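Local coordinates for ABC transporter substrate-binding protein (Rhizobium radiobacter, PDB 6TFX) that binds mannopinic acid, a mannityl-opine, in a periplasmic solute-binding protein fold and probably delivers it to an ABC transporter for import, at residues Thr4-Val10 against Leu196-Arg202; Leu18-Phe22 against Asp96-Asp100; Ile52-Leu56 against Glu188-Gly192; Glu249-Leu253 against Val292-Pro297. The contacts are given in a common frame with arbitrary orientation. Where two conformers were deposited one is given. Residues are numbered along the deposited sequence.

Contact 1 of 4, residues Thr4-Val10 against Leu196-Arg202; sequences TELSMGV and LSKISYR
Strands 5-10 and 198-202 are extended and nearly parallel, their axes approaching to 4.7 Å at 14°, with E5 paired to K198 and so on through G9 with R202; T4 and S197 before them are not extended (psi 6° and -28°). At T4, O accepts from S197 N at 2.7 Å and weakly from K198 N at 3.5 Å, while T4 OG1 (chi1 p) hydrogen-bonds S197 OG at 2.9 Å. E5 lies on the same sheet face as S7, K198 and S200. L6 N donates to K198 O (2.9 Å). S200 N donates to L6 O (2.8 Å), and L6 CD1 packs on L196 CD1 at 3.8 Å. M8 N bonds S200 O (2.9 Å) and M8 O receives R202 N (2.8 Å); its SD makes an oblique Met-aromatic contact with Y201, 5.0 Å from the ring centroid. V10 N reaches R202 O at 2.9 Å, and V10 CG1 sits over the Y201 ring face, 4.0 Å from the centroid (CH-pi). On the face of L6, M8, I199 and Y201, helix 26-35 touches M8 and Y201, I486 touches I199 and F492 touches L6. Strand 221-223 also pairs with 5-10, parallel strands characteristic of this solute-binding protein's mixed sheet.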
# COMPACT_ATOMS: atom_id res chain seq x y z
N THR A 4 26.70 -12.40 -6.24
CA THR A 4 25.56 -11.97 -7.07
C THR A 4 24.22 -12.50 -6.52
O THR A 4 23.20 -12.33 -7.17
CB THR A 4 25.77 -12.39 -8.54
OG1 THR A 4 25.79 -13.82 -8.60
CG2 THR A 4 27.04 -11.78 -9.18
N GLU A 5 24.23 -13.13 -5.34
CA GLU A 5 23.01 -13.66 -4.72
C GLU A 5 22.64 -12.80 -3.51
O GLU A 5 23.47 -12.63 -2.61
CB GLU A 5 23.20 -15.13 -4.29
CG GLU A 5 23.59 -16.04 -5.45
CD GLU A 5 23.52 -17.54 -5.23
OE1 GLU A 5 23.47 -17.98 -4.06
OE2 GLU A 5 23.52 -18.28 -6.24
N LEU A 6 21.41 -12.25 -3.53
CA LEU A 6 20.89 -11.40 -2.45
C LEU A 6 19.87 -12.16 -1.62
O LEU A 6 18.92 -12.71 -2.18
CB LEU A 6 20.25 -10.12 -3.01
CG LEU A 6 19.89 -9.01 -1.99
CD1 LEU A 6 19.91 -7.66 -2.64
CD2 LEU A 6 18.50 -9.23 -1.40
N SER A 7 20.05 -12.19 -0.28
CA SER A 7 19.11 -12.84 0.62
C SER A 7 18.43 -11.73 1.42
O SER A 7 19.11 -10.86 2.00
CB SER A 7 19.79 -13.83 1.56
OG SER A 7 20.30 -14.93 0.83
N MET A 8 17.09 -11.75 1.48
CA MET A 8 16.34 -10.75 2.24
C MET A 8 15.28 -11.39 3.12
O MET A 8 14.62 -12.33 2.69
CB MET A 8 15.75 -9.67 1.35
CG MET A 8 14.91 -10.17 0.22
SD MET A 8 14.53 -8.83 -0.96
CE MET A 8 13.64 -7.72 0.05
N GLY A 9 15.15 -10.87 4.35
CA GLY A 9 14.20 -11.39 5.32
C GLY A 9 13.08 -10.40 5.50
O GLY A 9 13.35 -9.22 5.75
N VAL A 10 11.83 -10.86 5.37
CA VAL A 10 10.66 -9.97 5.43
C VAL A 10 9.66 -10.39 6.47
O VAL A 10 9.65 -11.55 6.89
CB VAL A 10 9.99 -9.81 4.04
CG1 VAL A 10 11.03 -9.43 2.96
CG2 VAL A 10 9.22 -11.07 3.63
N LEU A 196 22.59 -8.85 -10.15
CA LEU A 196 22.30 -9.95 -9.23
C LEU A 196 21.79 -11.12 -10.06
O LEU A 196 21.02 -10.92 -10.99
CB LEU A 196 21.21 -9.56 -8.21
CG LEU A 196 21.52 -8.40 -7.26
CD1 LEU A 196 20.29 -8.10 -6.43
CD2 LEU A 196 22.69 -8.73 -6.34
N SER A 197 22.19 -12.33 -9.71
CA SER A 197 21.72 -13.52 -10.43
C SER A 197 20.51 -14.13 -9.73
O SER A 197 19.68 -14.75 -10.40
CB SER A 197 22.84 -14.56 -10.49
OG SER A 197 23.20 -14.90 -9.17
N LYS A 198 20.39 -13.93 -8.40
CA LYS A 198 19.32 -14.53 -7.62
C LYS A 198 18.94 -13.70 -6.41
O LYS A 198 19.78 -13.01 -5.83
CB LYS A 198 19.79 -15.93 -7.14
CG LYS A 198 18.69 -16.88 -6.68
CD LYS A 198 19.24 -18.25 -6.28
CE LYS A 198 19.19 -18.43 -4.79
NZ LYS A 198 19.41 -19.86 -4.40
N ILE A 199 17.66 -13.78 -6.02
CA ILE A 199 17.12 -13.20 -4.81
C ILE A 199 16.47 -14.34 -4.03
O ILE A 199 15.62 -15.05 -4.59
CB ILE A 199 16.09 -12.06 -5.03
CG1 ILE A 199 16.70 -10.90 -5.88
CG2 ILE A 199 15.54 -11.53 -3.69
CD1 ILE A 199 15.61 -9.96 -6.44
N SER A 200 16.87 -14.53 -2.77
CA SER A 200 16.24 -15.50 -1.88
C SER A 200 15.41 -14.63 -0.93
O SER A 200 15.96 -13.89 -0.10
CB SER A 200 17.29 -16.32 -1.12
OG SER A 200 16.64 -17.20 -0.22
N TYR A 201 14.09 -14.62 -1.14
CA TYR A 201 13.14 -13.77 -0.42
C TYR A 201 12.55 -14.63 0.67
O TYR A 201 11.70 -15.49 0.41
CB TYR A 201 12.10 -13.29 -1.43
CG TYR A 201 11.13 -12.26 -0.91
CD1 TYR A 201 9.92 -12.65 -0.34
CD2 TYR A 201 11.37 -10.90 -1.07
CE1 TYR A 201 8.98 -11.71 0.07
CE2 TYR A 201 10.42 -9.95 -0.69
CZ TYR A 201 9.24 -10.36 -0.10
OH TYR A 201 8.30 -9.44 0.30
N ARG A 202 13.05 -14.45 1.89
CA ARG A 202 12.72 -15.28 3.05
C ARG A 202 11.60 -14.74 3.93
O ARG A 202 11.65 -13.59 4.36
CB ARG A 202 13.97 -15.51 3.91
CG ARG A 202 15.03 -16.36 3.22
CD ARG A 202 16.18 -16.72 4.15
NE ARG A 202 15.74 -17.52 5.29
CZ ARG A 202 16.44 -17.67 6.42
NH1 ARG A 202 17.62 -17.08 6.56
NH2 ARG A 202 15.97 -18.41 7.41

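Contact 2 of 4, residues Leu18-Phe22 against Asp96-Asp100; sequences LDPHF and DKARD
Segment 18-22 is an irregular loop between strand 5-10 and helix 26-35, whereas 96-100 is the C-terminal end of helix 88-98, helical to A98 and then unwinding. Their closest backbone approach is H21 CA to A98 CA, 5.8 Å. The loop is folded tightly: D19 OD1 accepts from H21 N at 2.8 Å, closing an Asx turn, and F22 N donates to D19 O at 3.0 Å; across P20 (phi/psi -63/-20) and H21 (-77/-6) the chain reverses. At the helix end D100 N still reaches K97 O, at 3.1 Å. The K97 side chain is fully extended through chi3 and bends only at chi4 (-63°), which brings NZ to D19 OD2 at 2.8 Å in a salt bridge; NZ also donates to H21 ND1, at 2.8 Å, near the plane of the imidazole. With chi1 m, H21 turns one ring face to A98 CA, and its NE2 lies 3.6 Å from A98 CB. K97 NZ also donates to R103 O, and K97 makes a cation-pi contact with F153. D19 therefore divides its carboxylate between turn and lysine: a buried salt bridge joined to an Asx turn, tying the loop before helix 26-35 to the end of helix 88-98.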
# COMPACT_ATOMS: atom_id res chain seq x y z
N LEU A 18 0.46 -13.13 -6.57
CA LEU A 18 1.41 -12.39 -7.37
C LEU A 18 0.75 -11.90 -8.66
O LEU A 18 1.44 -11.46 -9.59
CB LEU A 18 2.74 -13.16 -7.59
CG LEU A 18 3.50 -13.51 -6.29
CD1 LEU A 18 4.75 -14.32 -6.57
CD2 LEU A 18 3.83 -12.26 -5.49
N ASP A 19 -0.62 -11.86 -8.68
CA ASP A 19 -1.35 -11.21 -9.76
C ASP A 19 -1.32 -9.74 -9.31
O ASP A 19 -1.81 -9.42 -8.22
CB ASP A 19 -2.80 -11.72 -9.88
CG ASP A 19 -3.68 -10.94 -10.86
OD1 ASP A 19 -3.32 -9.79 -11.21
OD2 ASP A 19 -4.74 -11.47 -11.24
N PRO A 20 -0.71 -8.83 -10.09
CA PRO A 20 -0.60 -7.44 -9.63
C PRO A 20 -1.92 -6.73 -9.43
O PRO A 20 -1.97 -5.72 -8.71
CB PRO A 20 0.23 -6.76 -10.74
CG PRO A 20 0.04 -7.60 -11.94
CD PRO A 20 -0.07 -9.01 -11.41
N HIS A 21 -3.00 -7.24 -10.07
CA HIS A 21 -4.31 -6.60 -9.90
C HIS A 21 -4.96 -6.94 -8.55
O HIS A 21 -6.03 -6.39 -8.25
CB HIS A 21 -5.25 -6.93 -11.07
CG HIS A 21 -4.70 -6.52 -12.40
ND1 HIS A 21 -4.71 -7.39 -13.48
CD2 HIS A 21 -4.11 -5.37 -12.77
CE1 HIS A 21 -4.13 -6.74 -14.47
NE2 HIS A 21 -3.76 -5.52 -14.10
N PHE A 22 -4.34 -7.85 -7.77
CA PHE A 22 -4.84 -8.26 -6.45
C PHE A 22 -3.83 -8.06 -5.33
O PHE A 22 -4.23 -7.99 -4.17
CB PHE A 22 -5.35 -9.70 -6.43
CG PHE A 22 -6.61 -9.85 -7.24
CD1 PHE A 22 -7.85 -9.53 -6.68
CD2 PHE A 22 -6.57 -10.38 -8.53
CE1 PHE A 22 -9.03 -9.69 -7.44
CE2 PHE A 22 -7.75 -10.56 -9.27
CZ PHE A 22 -8.97 -10.22 -8.71
N ASP A 96 -7.70 -3.56 -19.34
CA ASP A 96 -9.13 -3.88 -19.24
C ASP A 96 -9.38 -4.76 -18.02
O ASP A 96 -10.47 -4.71 -17.44
CB ASP A 96 -9.62 -4.60 -20.49
CG ASP A 96 -9.83 -3.70 -21.69
OD1 ASP A 96 -9.84 -2.44 -21.50
OD2 ASP A 96 -10.00 -4.23 -22.82
N LYS A 97 -8.40 -5.62 -17.68
CA LYS A 97 -8.53 -6.49 -16.50
C LYS A 97 -8.47 -5.60 -15.24
O LYS A 97 -9.34 -5.71 -14.39
CB LYS A 97 -7.42 -7.55 -16.47
CG LYS A 97 -7.54 -8.51 -15.29
CD LYS A 97 -6.45 -9.58 -15.37
CE LYS A 97 -6.45 -10.50 -14.17
NZ LYS A 97 -6.15 -9.76 -12.91
N ALA A 98 -7.49 -4.67 -15.17
CA ALA A 98 -7.31 -3.77 -14.03
C ALA A 98 -8.58 -2.95 -13.74
O ALA A 98 -8.88 -2.71 -12.58
CB ALA A 98 -6.16 -2.82 -14.31
N ARG A 99 -9.30 -2.53 -14.79
CA ARG A 99 -10.47 -1.68 -14.63
C ARG A 99 -11.79 -2.44 -14.46
O ARG A 99 -12.85 -1.81 -14.35
CB ARG A 99 -10.56 -0.65 -15.76
CG ARG A 99 -10.92 -1.19 -17.12
CD ARG A 99 -10.38 -0.21 -18.16
NE ARG A 99 -10.83 -0.53 -19.52
CZ ARG A 99 -11.95 -0.07 -20.07
NH1 ARG A 99 -12.76 0.72 -19.38
NH2 ARG A 99 -12.27 -0.41 -21.31
N ASP A 100 -11.72 -3.78 -14.37
CA ASP A 100 -12.89 -4.64 -14.21
C ASP A 100 -13.07 -5.05 -12.74
O ASP A 100 -12.21 -5.77 -12.22
CB ASP A 100 -12.70 -5.89 -15.09
CG ASP A 100 -13.88 -6.85 -15.10
OD1 ASP A 100 -14.82 -6.66 -14.28
OD2 ASP A 100 -13.86 -7.81 -15.91

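Contact 3 of 4, residues Ile52-Leu56 against Glu188-Gly192; sequences IEADL and EYFRG
A single guanidinium nitrogen makes the two direct polar links. R191 NH2 forms a salt bridge with D55 OD1 at 2.9 Å (N-H...O angle 157°) and donates to the backbone A54 O at 3.1 Å (159°); both acceptors lie near the guanidinium plane. To reach them R191 leaves its backbone at chi1 m and stays extended through chi2 and chi3 (both t), with chi4 near -90°. Its NE donates to Y189 OH at 3.2 Å, within the same segment. Two waters complete the network. Water 1 donates to A54 O at 2.7 Å and accepts from R191 NH1 at 3.0 Å, with a weak bond to E53 OE2 at 3.2 Å; water 2 donates to D55 OD1 at 2.8 Å and hydrogen-bonds Y189 OH at 2.6 Å.

The arginine is presented by a type I beta turn from Y189 to G192, closed by G192 N to Y189 O at 3.0 Å, in the loop linking strands 180-185 and 198-203 of the large mixed sheet. Its partner, 52-56, holds strand 53-54 of a two-stranded antiparallel sheet with 40-41, so the contact docks that hairpin loop onto the small sheet. D55 OD2 is taken by A38 N. The backbones stay apart, D55 CA to R191 CA being 9.4 Å. Beyond these bonds, F190 (chi1 p) turns its ring edge to the carboxylate, F190 CZ lying 3.5 Å from D55 OD1.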
# COMPACT_ATOMS: atom_id res chain seq x y z
N ILE A 52 7.81 10.23 -12.61
CA ILE A 52 7.41 9.21 -13.58
C ILE A 52 8.12 9.38 -14.91
O ILE A 52 8.29 10.50 -15.41
CB ILE A 52 5.87 9.12 -13.69
CG1 ILE A 52 5.34 8.44 -12.40
CG2 ILE A 52 5.45 8.31 -14.91
CD1 ILE A 52 3.85 8.56 -12.14
N GLU A 53 8.63 8.24 -15.42
CA GLU A 53 9.44 8.19 -16.64
C GLU A 53 9.03 6.98 -17.51
O GLU A 53 8.30 6.11 -17.05
CB GLU A 53 10.94 8.08 -16.26
CG GLU A 53 11.27 6.92 -15.32
CD GLU A 53 12.73 6.74 -14.93
OE1 GLU A 53 13.38 7.71 -14.49
OE2 GLU A 53 13.22 5.59 -15.03
N ALA A 54 9.57 6.90 -18.73
CA ALA A 54 9.25 5.78 -19.64
C ALA A 54 9.60 4.39 -19.05
O ALA A 54 10.62 4.24 -18.36
CB ALA A 54 10.01 5.96 -20.94
N ASP A 55 8.80 3.36 -19.37
CA ASP A 55 9.09 1.97 -18.96
C ASP A 55 8.80 1.15 -20.24
O ASP A 55 9.55 1.29 -21.21
CB ASP A 55 8.24 1.51 -17.75
CG ASP A 55 8.78 0.30 -16.98
OD1 ASP A 55 9.97 -0.04 -17.17
OD2 ASP A 55 8.01 -0.29 -16.16
N LEU A 56 7.67 0.41 -20.32
CA LEU A 56 7.35 -0.31 -21.58
C LEU A 56 7.11 0.69 -22.72
O LEU A 56 7.49 0.42 -23.87
CB LEU A 56 6.12 -1.19 -21.38
CG LEU A 56 5.51 -1.81 -22.63
CD1 LEU A 56 6.48 -2.83 -23.31
CD2 LEU A 56 4.21 -2.48 -22.27
N GLU A 188 17.03 -11.46 -20.25
CA GLU A 188 16.61 -10.69 -21.42
C GLU A 188 15.98 -9.37 -21.02
O GLU A 188 15.44 -8.69 -21.89
CB GLU A 188 15.62 -11.49 -22.29
CG GLU A 188 16.22 -12.73 -22.93
CD GLU A 188 15.41 -13.27 -24.09
OE1 GLU A 188 14.22 -13.60 -23.88
OE2 GLU A 188 15.96 -13.36 -25.21
N TYR A 189 16.09 -8.95 -19.72
CA TYR A 189 15.49 -7.69 -19.28
C TYR A 189 15.92 -6.56 -20.22
O TYR A 189 17.10 -6.46 -20.54
CB TYR A 189 15.83 -7.38 -17.82
CG TYR A 189 15.12 -6.14 -17.33
CD1 TYR A 189 13.73 -6.04 -17.38
CD2 TYR A 189 15.84 -5.05 -16.84
CE1 TYR A 189 13.07 -4.90 -16.93
CE2 TYR A 189 15.19 -3.89 -16.41
CZ TYR A 189 13.80 -3.83 -16.45
OH TYR A 189 13.18 -2.67 -16.06
N PHE A 190 14.96 -5.78 -20.73
CA PHE A 190 15.23 -4.79 -21.76
C PHE A 190 16.26 -3.69 -21.39
O PHE A 190 16.86 -3.13 -22.30
CB PHE A 190 13.94 -4.17 -22.27
CG PHE A 190 13.26 -3.19 -21.35
CD1 PHE A 190 12.34 -3.63 -20.41
CD2 PHE A 190 13.46 -1.82 -21.49
CE1 PHE A 190 11.66 -2.71 -19.60
CE2 PHE A 190 12.78 -0.91 -20.67
CZ PHE A 190 11.89 -1.36 -19.74
N ARG A 191 16.48 -3.41 -20.09
CA ARG A 191 17.45 -2.37 -19.69
C ARG A 191 18.83 -2.97 -19.49
O ARG A 191 19.78 -2.23 -19.20
CB ARG A 191 17.02 -1.64 -18.41
CG ARG A 191 15.66 -0.97 -18.50
CD ARG A 191 15.33 -0.22 -17.21
NE ARG A 191 13.94 0.23 -17.19
CZ ARG A 191 13.52 1.41 -17.64
NH1 ARG A 191 14.40 2.28 -18.14
NH2 ARG A 191 12.24 1.73 -17.59
N GLY A 192 18.93 -4.28 -19.63
CA GLY A 192 20.17 -5.02 -19.44
C GLY A 192 20.01 -6.09 -18.39
O GLY A 192 19.16 -5.98 -17.49
O HOH W 1 13.21 5.04 -18.20
O HOH W 2 10.58 -2.66 -16.29

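Contact 4 of 4, residues Glu249-Leu253 against Val292-Pro297; sequences ELNLL and VPSVIP. With N72 ((2~{R})-2-[[(3~{R},4~{R},5~{S})-3,4,5,6-tetrakis(oxidanyl)-2-oxidanylidene-hexyl]amino]pentanedioic acid), chain C.
The opine-binding pocket is bordered here by strand 240-255, which presents one side to mannopinic acid and the other to the loop 292-297. E249 and N251 belong to the pocket. E249 OE1 accepts a hydrogen bond from ligand OAD at 3.0 Å and E249 OE2 one from ligand N at 2.7 Å; Y384, H367, H371, R388, R284 and T26 add further hydrogen bonds to the ligand. The strand is extended throughout, so L250 and L252 project toward 292-297 while the CA-to-CB bond of E249 points away from it. The nearest CA pairs are L250 to P297 at 5.5 Å and L252 to V295 at 7.4 Å. L250 (chi1 t, chi2 p) is the larger contributor: L250 CD1 meets V292 CG2 at 3.7 Å, and L250 CB lies 3.9 Å from P297 CG. L250 CD2 comes within 3.4 Å of I296 C and 3.7 Å of V295 C. L252 (chi1 m) sets CD2 at 3.8 Å from V295 CA and 4.0 Å from V295 CB. Y395 of helix 392-400 touches L252 and P297. Between the two segments the contact thus rests on leucine side chains packing on apolar side chains and on the loop backbone, without hydrogen bonds, while on the ligand side the strand offers the E249 carboxylate; the loop's own polar groups have other partners, S294 OG bonding Q445 and V295 O bonding Y400.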
# COMPACT_ATOMS: atom_id res chain seq x y z
N GLU A 249 3.04 5.18 5.87
CA GLU A 249 1.72 4.54 5.84
C GLU A 249 0.93 4.99 7.06
O GLU A 249 1.45 4.90 8.18
CB GLU A 249 1.89 3.01 5.87
CG GLU A 249 2.61 2.48 4.64
CD GLU A 249 2.73 0.98 4.70
OE1 GLU A 249 3.64 0.48 5.40
OE2 GLU A 249 1.89 0.29 4.07
N LEU A 250 -0.29 5.51 6.86
CA LEU A 250 -1.10 5.98 7.99
C LEU A 250 -1.93 4.85 8.54
O LEU A 250 -2.66 4.19 7.78
CB LEU A 250 -2.05 7.11 7.54
CG LEU A 250 -3.09 7.63 8.54
CD1 LEU A 250 -2.46 8.18 9.81
CD2 LEU A 250 -3.97 8.67 7.90
N ASN A 251 -1.88 4.69 9.88
CA ASN A 251 -2.66 3.69 10.60
C ASN A 251 -3.88 4.37 11.17
O ASN A 251 -3.75 5.44 11.78
CB ASN A 251 -1.83 3.13 11.77
CG ASN A 251 -0.48 2.64 11.30
OD1 ASN A 251 0.58 3.23 11.62
ND2 ASN A 251 -0.51 1.60 10.49
N LEU A 252 -5.06 3.78 10.97
CA LEU A 252 -6.29 4.34 11.54
C LEU A 252 -7.08 3.22 12.15
O LEU A 252 -6.97 2.08 11.67
CB LEU A 252 -7.18 4.94 10.46
CG LEU A 252 -6.64 6.19 9.76
CD1 LEU A 252 -6.36 5.90 8.27
CD2 LEU A 252 -7.64 7.33 9.88
N LEU A 253 -7.96 3.55 13.11
CA LEU A 253 -8.98 2.61 13.60
C LEU A 253 -10.22 3.00 12.80
O LEU A 253 -10.79 4.08 13.03
CB LEU A 253 -9.28 2.86 15.10
CG LEU A 253 -8.16 2.49 16.03
CD1 LEU A 253 -8.42 3.07 17.43
CD2 LEU A 253 -8.03 0.96 16.12
N VAL A 292 -0.81 12.01 13.03
CA VAL A 292 -1.36 12.72 11.87
C VAL A 292 -2.67 13.40 12.25
O VAL A 292 -3.61 12.71 12.68
CB VAL A 292 -1.56 11.76 10.66
CG1 VAL A 292 -2.12 12.50 9.44
CG2 VAL A 292 -0.24 11.09 10.29
N PRO A 293 -2.78 14.73 12.03
CA PRO A 293 -4.02 15.43 12.42
C PRO A 293 -5.18 15.32 11.43
O PRO A 293 -6.02 16.23 11.38
CB PRO A 293 -3.56 16.87 12.61
CG PRO A 293 -2.48 17.04 11.55
CD PRO A 293 -1.75 15.69 11.56
N SER A 294 -5.28 14.22 10.66
CA SER A 294 -6.39 14.00 9.74
C SER A 294 -6.49 12.52 9.43
O SER A 294 -5.75 11.69 10.01
CB SER A 294 -6.27 14.84 8.46
OG SER A 294 -7.51 14.80 7.76
N VAL A 295 -7.40 12.16 8.51
CA VAL A 295 -7.71 10.78 8.19
C VAL A 295 -7.11 10.30 6.87
O VAL A 295 -7.48 9.22 6.38
CB VAL A 295 -9.24 10.56 8.24
CG1 VAL A 295 -9.76 10.69 9.68
CG2 VAL A 295 -9.97 11.53 7.30
N ILE A 296 -6.17 11.06 6.32
CA ILE A 296 -5.39 10.70 5.14
C ILE A 296 -3.92 11.01 5.46
O ILE A 296 -3.65 11.86 6.31
CB ILE A 296 -5.88 11.38 3.84
CG1 ILE A 296 -5.47 12.87 3.77
CG2 ILE A 296 -7.39 11.16 3.63
CD1 ILE A 296 -5.90 13.52 2.45
N PRO A 297 -2.96 10.34 4.79
CA PRO A 297 -1.54 10.59 5.11
C PRO A 297 -1.13 12.05 4.86
O PRO A 297 -1.68 12.71 3.98
CB PRO A 297 -0.79 9.63 4.19
CG PRO A 297 -1.78 8.48 3.95
CD PRO A 297 -3.11 9.25 3.80
OAB N72 C . 3.04 -0.33 12.89
CAF N72 C . 2.12 -0.17 11.79
CAG N72 C . 2.15 -1.27 10.68
OAC N72 C . 3.28 -2.07 10.72
CAH N72 C . 1.68 -0.70 9.33
OAM N72 C . 1.59 0.65 9.10
CAI N72 C . 2.11 -0.94 7.90
OAD N72 C . 3.48 -1.26 7.83
CAJ N72 C . 1.14 -1.83 7.16
OAE N72 C . -0.05 -1.88 7.56
CAK N72 C . 1.63 -2.71 5.97
N N72 C . 1.09 -2.23 4.71
CA N72 C . 0.20 -3.01 3.94
C N72 C . -0.43 -4.22 4.57
O N72 C . -1.54 -4.40 5.21
CB N72 C . -0.75 -2.09 3.17
CG N72 C . -2.10 -2.62 2.70
CD N72 C . -2.62 -1.92 1.43
OE1 N72 C . -1.83 -1.45 0.55
OE2 N72 C . -3.86 -1.84 1.27
OXT N72 C . 0.37 -5.12 4.27

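Contacts 2 and 4 are buried, contacts 1 and 3 only partly so, with centres 22 and 23 Å from that of the chain. Contacts 1 and 4 reach the same mixed sheet from opposite sides of the chain's centre, yet one is backbone ladder and the other leucine packing beside the ligand. Contacts 2 and 3 both turn on one cationic side chain meeting an aspartate: the buried lysine bonds D19 and H21 directly, whereas in the more open contact 3 two waters join the arginine network. Contacts 2 and 3 are nested within the loop that contact 1 closes and cross each other along the chain; contact 4 follows in series.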